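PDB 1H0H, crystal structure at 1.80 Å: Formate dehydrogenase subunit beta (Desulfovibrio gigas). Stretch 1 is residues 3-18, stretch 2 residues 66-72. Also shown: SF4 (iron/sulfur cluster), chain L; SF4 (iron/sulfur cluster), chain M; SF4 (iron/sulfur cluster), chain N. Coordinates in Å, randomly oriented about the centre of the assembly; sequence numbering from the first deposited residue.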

# COMPACT_ATOMS: atom_id res chain seq x y z
N GLY B 3 -35.82 -9.45 2.00
CA GLY B 3 -35.12 -10.26 1.03
C GLY B 3 -33.72 -9.75 0.80
O GLY B 3 -33.34 -8.70 1.33
N PHE B 4 -32.98 -10.49 -0.01
CA PHE B 4 -31.62 -10.16 -0.39
C PHE B 4 -31.53 -10.40 -1.87
O PHE B 4 -32.19 -11.30 -2.43
CB PHE B 4 -30.62 -11.17 0.23
CG PHE B 4 -30.46 -11.11 1.75
CD1 PHE B 4 -31.45 -11.58 2.59
CD2 PHE B 4 -29.25 -10.68 2.32
CE1 PHE B 4 -31.26 -11.58 4.00
CE2 PHE B 4 -29.06 -10.67 3.71
CZ PHE B 4 -30.09 -11.12 4.55
N PHE B 5 -30.69 -9.62 -2.53
CA PHE B 5 -30.30 -9.93 -3.88
C PHE B 5 -28.78 -10.05 -3.85
O PHE B 5 -28.09 -9.11 -3.48
CB PHE B 5 -30.72 -8.86 -4.89
CG PHE B 5 -30.07 -9.03 -6.24
CD1 PHE B 5 -30.06 -10.27 -6.87
CD2 PHE B 5 -29.44 -7.97 -6.87
CE1 PHE B 5 -29.46 -10.45 -8.13
CE2 PHE B 5 -28.83 -8.14 -8.11
CZ PHE B 5 -28.85 -9.39 -8.74
N VAL B 6 -28.26 -11.23 -4.20
CA VAL B 6 -26.81 -11.42 -4.24
C VAL B 6 -26.35 -11.51 -5.70
O VAL B 6 -26.66 -12.47 -6.41
CB VAL B 6 -26.41 -12.70 -3.48
CG1 VAL B 6 -24.89 -12.79 -3.38
CG2 VAL B 6 -27.08 -12.75 -2.09
N ASP B 7 -25.64 -10.50 -6.16
CA ASP B 7 -25.18 -10.48 -7.53
C ASP B 7 -23.76 -11.02 -7.56
O ASP B 7 -22.83 -10.26 -7.32
CB ASP B 7 -25.24 -9.05 -8.07
CG ASP B 7 -24.84 -8.94 -9.51
OD1 ASP B 7 -24.42 -9.95 -10.11
OD2 ASP B 7 -24.92 -7.86 -10.14
N THR B 8 -23.60 -12.33 -7.82
CA THR B 8 -22.26 -12.93 -7.84
C THR B 8 -21.36 -12.32 -8.91
O THR B 8 -20.12 -12.39 -8.80
CB THR B 8 -22.30 -14.46 -8.03
OG1 THR B 8 -22.80 -14.77 -9.34
CG2 THR B 8 -23.27 -15.13 -7.06
N THR B 9 -21.93 -11.66 -9.90
CA THR B 9 -21.07 -11.09 -10.93
C THR B 9 -20.28 -9.89 -10.39
O THR B 9 -19.36 -9.42 -11.04
CB THR B 9 -21.83 -10.67 -12.21
OG1 THR B 9 -22.64 -9.49 -11.97
CG2 THR B 9 -22.80 -11.75 -12.66
N ARG B 10 -20.67 -9.38 -9.22
CA ARG B 10 -19.94 -8.26 -8.63
C ARG B 10 -19.04 -8.65 -7.45
O ARG B 10 -18.34 -7.80 -6.92
CB ARG B 10 -20.90 -7.15 -8.18
CG ARG B 10 -21.78 -6.59 -9.27
CD ARG B 10 -22.66 -5.46 -8.79
NE ARG B 10 -21.90 -4.27 -8.45
CZ ARG B 10 -21.70 -3.28 -9.31
NH1 ARG B 10 -22.20 -3.40 -10.54
NH2 ARG B 10 -21.00 -2.18 -8.97
N CYS B 11 -19.06 -9.92 -7.05
CA CYS B 11 -18.28 -10.36 -5.88
C CYS B 11 -16.80 -10.54 -6.22
O CYS B 11 -16.44 -11.18 -7.20
CB CYS B 11 -18.87 -11.68 -5.34
SG CYS B 11 -17.98 -12.49 -3.99
N THR B 12 -15.93 -9.99 -5.39
CA THR B 12 -14.50 -10.15 -5.62
C THR B 12 -13.91 -11.18 -4.67
O THR B 12 -12.69 -11.35 -4.64
CB THR B 12 -13.79 -8.81 -5.43
OG1 THR B 12 -14.20 -8.26 -4.18
CG2 THR B 12 -14.22 -7.81 -6.49
N ALA B 13 -14.77 -11.85 -3.91
CA ALA B 13 -14.32 -12.82 -2.93
C ALA B 13 -13.35 -12.16 -1.93
O ALA B 13 -12.37 -12.77 -1.48
CB ALA B 13 -13.71 -14.06 -3.62
N CYS B 14 -13.65 -10.91 -1.57
CA CYS B 14 -12.84 -10.17 -0.60
C CYS B 14 -12.98 -10.82 0.79
O CYS B 14 -12.20 -10.57 1.70
CB CYS B 14 -13.28 -8.70 -0.57
SG CYS B 14 -14.79 -8.30 0.32
N ARG B 15 -13.99 -11.68 0.93
CA ARG B 15 -14.30 -12.35 2.20
C ARG B 15 -14.67 -11.43 3.38
O ARG B 15 -14.74 -11.83 4.55
CB ARG B 15 -13.30 -13.47 2.52
CG ARG B 15 -13.59 -14.69 1.63
CD ARG B 15 -12.94 -15.98 2.10
NE ARG B 15 -11.54 -16.01 1.69
CZ ARG B 15 -10.85 -17.12 1.55
NH1 ARG B 15 -11.44 -18.30 1.81
NH2 ARG B 15 -9.57 -17.05 1.17
N GLY B 16 -14.96 -10.17 3.07
CA GLY B 16 -15.49 -9.27 4.09
C GLY B 16 -16.78 -9.80 4.75
O GLY B 16 -16.91 -9.76 5.97
N CYS B 17 -17.72 -10.31 3.94
CA CYS B 17 -18.98 -10.85 4.45
C CYS B 17 -18.76 -12.05 5.39
O CYS B 17 -19.40 -12.16 6.45
CB CYS B 17 -19.93 -11.26 3.29
SG CYS B 17 -19.19 -12.39 2.09
N GLN B 18 -17.88 -12.96 4.98
CA GLN B 18 -17.60 -14.17 5.76
C GLN B 18 -17.11 -13.79 7.14
O GLN B 18 -17.64 -14.28 8.14
CB GLN B 18 -16.59 -15.07 5.04
CG GLN B 18 -16.23 -16.36 5.74
CD GLN B 18 -15.40 -17.30 4.89
OE1 GLN B 18 -15.73 -17.57 3.72
NE2 GLN B 18 -14.33 -17.79 5.46
N LEU B 66 -15.27 -18.39 -10.25
CA LEU B 66 -16.64 -18.12 -9.85
C LEU B 66 -16.82 -18.15 -8.36
O LEU B 66 -16.42 -19.11 -7.70
CB LEU B 66 -17.61 -19.12 -10.49
CG LEU B 66 -17.49 -19.23 -12.01
CD1 LEU B 66 -18.53 -20.20 -12.59
CD2 LEU B 66 -17.61 -17.84 -12.66
N PHE B 67 -17.46 -17.11 -7.85
CA PHE B 67 -17.64 -16.93 -6.43
C PHE B 67 -19.12 -16.98 -6.04
O PHE B 67 -19.96 -16.45 -6.75
CB PHE B 67 -17.03 -15.59 -6.01
CG PHE B 67 -15.60 -15.39 -6.46
CD1 PHE B 67 -14.67 -16.39 -6.32
CD2 PHE B 67 -15.20 -14.19 -7.02
CE1 PHE B 67 -13.36 -16.21 -6.75
CE2 PHE B 67 -13.89 -14.00 -7.45
CZ PHE B 67 -12.96 -15.00 -7.29
N PHE B 68 -19.40 -17.56 -4.88
CA PHE B 68 -20.75 -17.74 -4.36
C PHE B 68 -20.73 -17.58 -2.84
O PHE B 68 -20.30 -18.48 -2.11
CB PHE B 68 -21.22 -19.16 -4.73
CG PHE B 68 -22.69 -19.35 -4.70
CD1 PHE B 68 -23.48 -19.01 -5.80
CD2 PHE B 68 -23.31 -19.92 -3.60
CE1 PHE B 68 -24.88 -19.21 -5.78
CE2 PHE B 68 -24.69 -20.10 -3.58
CZ PHE B 68 -25.47 -19.76 -4.67
N PRO B 69 -21.16 -16.43 -2.33
CA PRO B 69 -21.16 -16.17 -0.88
C PRO B 69 -22.41 -16.79 -0.24
O PRO B 69 -23.41 -16.12 0.00
CB PRO B 69 -21.24 -14.64 -0.78
CG PRO B 69 -21.67 -14.16 -2.09
CD PRO B 69 -21.65 -15.29 -3.11
N ASP B 70 -22.28 -18.08 0.06
CA ASP B 70 -23.37 -18.93 0.47
C ASP B 70 -23.87 -18.64 1.89
O ASP B 70 -23.11 -18.24 2.76
CB ASP B 70 -22.89 -20.38 0.32
CG ASP B 70 -23.99 -21.34 0.11
OD1 ASP B 70 -25.17 -20.93 0.13
OD2 ASP B 70 -23.76 -22.55 -0.07
N GLN B 71 -25.17 -18.79 2.08
CA GLN B 71 -25.83 -18.63 3.36
C GLN B 71 -27.24 -19.21 3.17
O GLN B 71 -27.68 -19.46 2.05
CB GLN B 71 -25.93 -17.14 3.75
CG GLN B 71 -26.80 -16.37 2.77
CD GLN B 71 -27.00 -14.88 3.13
OE1 GLN B 71 -26.37 -14.00 2.53
NE2 GLN B 71 -27.91 -14.60 4.06
N CYS B 72 -27.96 -19.37 4.28
CA CYS B 72 -29.35 -19.83 4.25
C CYS B 72 -30.17 -18.97 3.27
O CYS B 72 -29.97 -17.76 3.21
CB CYS B 72 -29.96 -19.71 5.63
SG CYS B 72 -31.73 -19.95 5.67
FE1 SF4 L . -19.27 -8.73 -1.15
FE2 SF4 L . -18.78 -11.03 0.32
FE3 SF4 L . -18.21 -10.99 -2.37
FE4 SF4 L . -16.68 -9.43 -0.58
S1 SF4 L . -16.80 -11.68 -0.65
S2 SF4 L . -17.52 -8.81 -2.67
S3 SF4 L . -18.33 -8.92 0.96
S4 SF4 L . -20.33 -10.78 -1.34
FE1 SF4 M . -26.39 -11.90 9.00
FE2 SF4 M . -25.30 -12.26 6.50
FE3 SF4 M . -26.95 -14.19 7.60
FE4 SF4 M . -24.42 -13.78 8.59
S1 SF4 M . -25.02 -14.45 6.45
S2 SF4 M . -26.38 -14.05 9.75
S3 SF4 M . -24.10 -11.61 8.36
S4 SF4 M . -27.65 -12.08 7.13
FE1 SF4 N . -32.41 -24.70 4.17
FE2 SF4 N . -32.34 -22.11 5.12
FE3 SF4 N . -34.41 -22.98 3.35
FE4 SF4 N . -34.32 -23.94 5.94
S1 SF4 N . -34.75 -21.71 5.27
S2 SF4 N . -34.65 -25.17 4.16
S3 SF4 N . -31.99 -24.03 6.31
S4 SF4 N . -32.09 -22.76 2.89
O HOH W 1 -18.55 -14.66 -9.43

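No direct hydrogen bond joins the two stretches, although strands of both stretches meet in this contact; at the closest approach stretch 1 has already passed into a 3-10 segment, and the polar link between their backbones is a single water. Water 1 donates to Thr 8 O at 2.8 Å and accepts from Phe 67 N at 3.1 Å, and so bridges the stretches close to the point where their CA atoms come nearest, 6.1 Å between Thr 8 CA and Phe 68 CA. The contact buries 468 Å² in all, both sides summed, and apart from the water it is packing, much of it against the iron/sulfur cluster of chain L.

Phe 67 contributes the largest area. Its ring receives the methyl of Ala 13 almost squarely on one face: Ala 13 CB lies 3.5 Å from the Phe 67 ring centroid and only 5° off the normal, a well-formed CH-pi contact. The carbonyl oxygen of Cys 11 approaches the same ring at its edge, with Cys 11 O 3.3 Å from Phe 67 CD2, where the aromatic hydrogens carry partial positive charge. The turn from Cys 11 to Ala 13 thus covers one face of the ring and meets its edge. Within this turn, Ala 13 N makes a weak hydrogen bond to Cys 11 SG (3.3 Å), the same sulfur that binds FE3 of the cluster (Cys 11 SG to FE3, 2.2 Å) and touches Phe 67 CB at 3.8 Å.

Pro 69, two residues along the strand, points toward stretch 1 as Phe 67 does, whereas Phe 68 between them points away. The proline ring packs on Val 6 (Pro 69 CG to Val 6 CG1, 3.7 Å) and also reaches the cluster, with Pro 69 CG 3.7 Å from S4 of chain L. Another ligand sulfur is nearby: Cys 17 SG, bound to FE2 at 2.3 Å, sits 4.2 Å from Pro 69 CB. Stretch 2 therefore helps to enclose a cluster for which stretch 1 supplies three cysteine ligands, the third being Cys 14, whose SG lies 2.4 Å from FE4.

Thr 8 fits closely against the strand, its CB 3.3 Å from Phe 67 O, while its CG2 reaches Phe 68 CD1 at 4.1 Å. Farther along, Gln 71 NE2 lies over one face of the Phe 4 ring, 4.1 Å from Phe 4 CE2. This amide nitrogen is buried without a hydrogen-bonding partner in the model, although Gln 71 OE1 is satisfied elsewhere in the structure. Both side chains also approach the chain M cluster, Phe 4 CZ at 3.7 Å from S4 and Gln 71 NE2 at 3.7 Å from FE3.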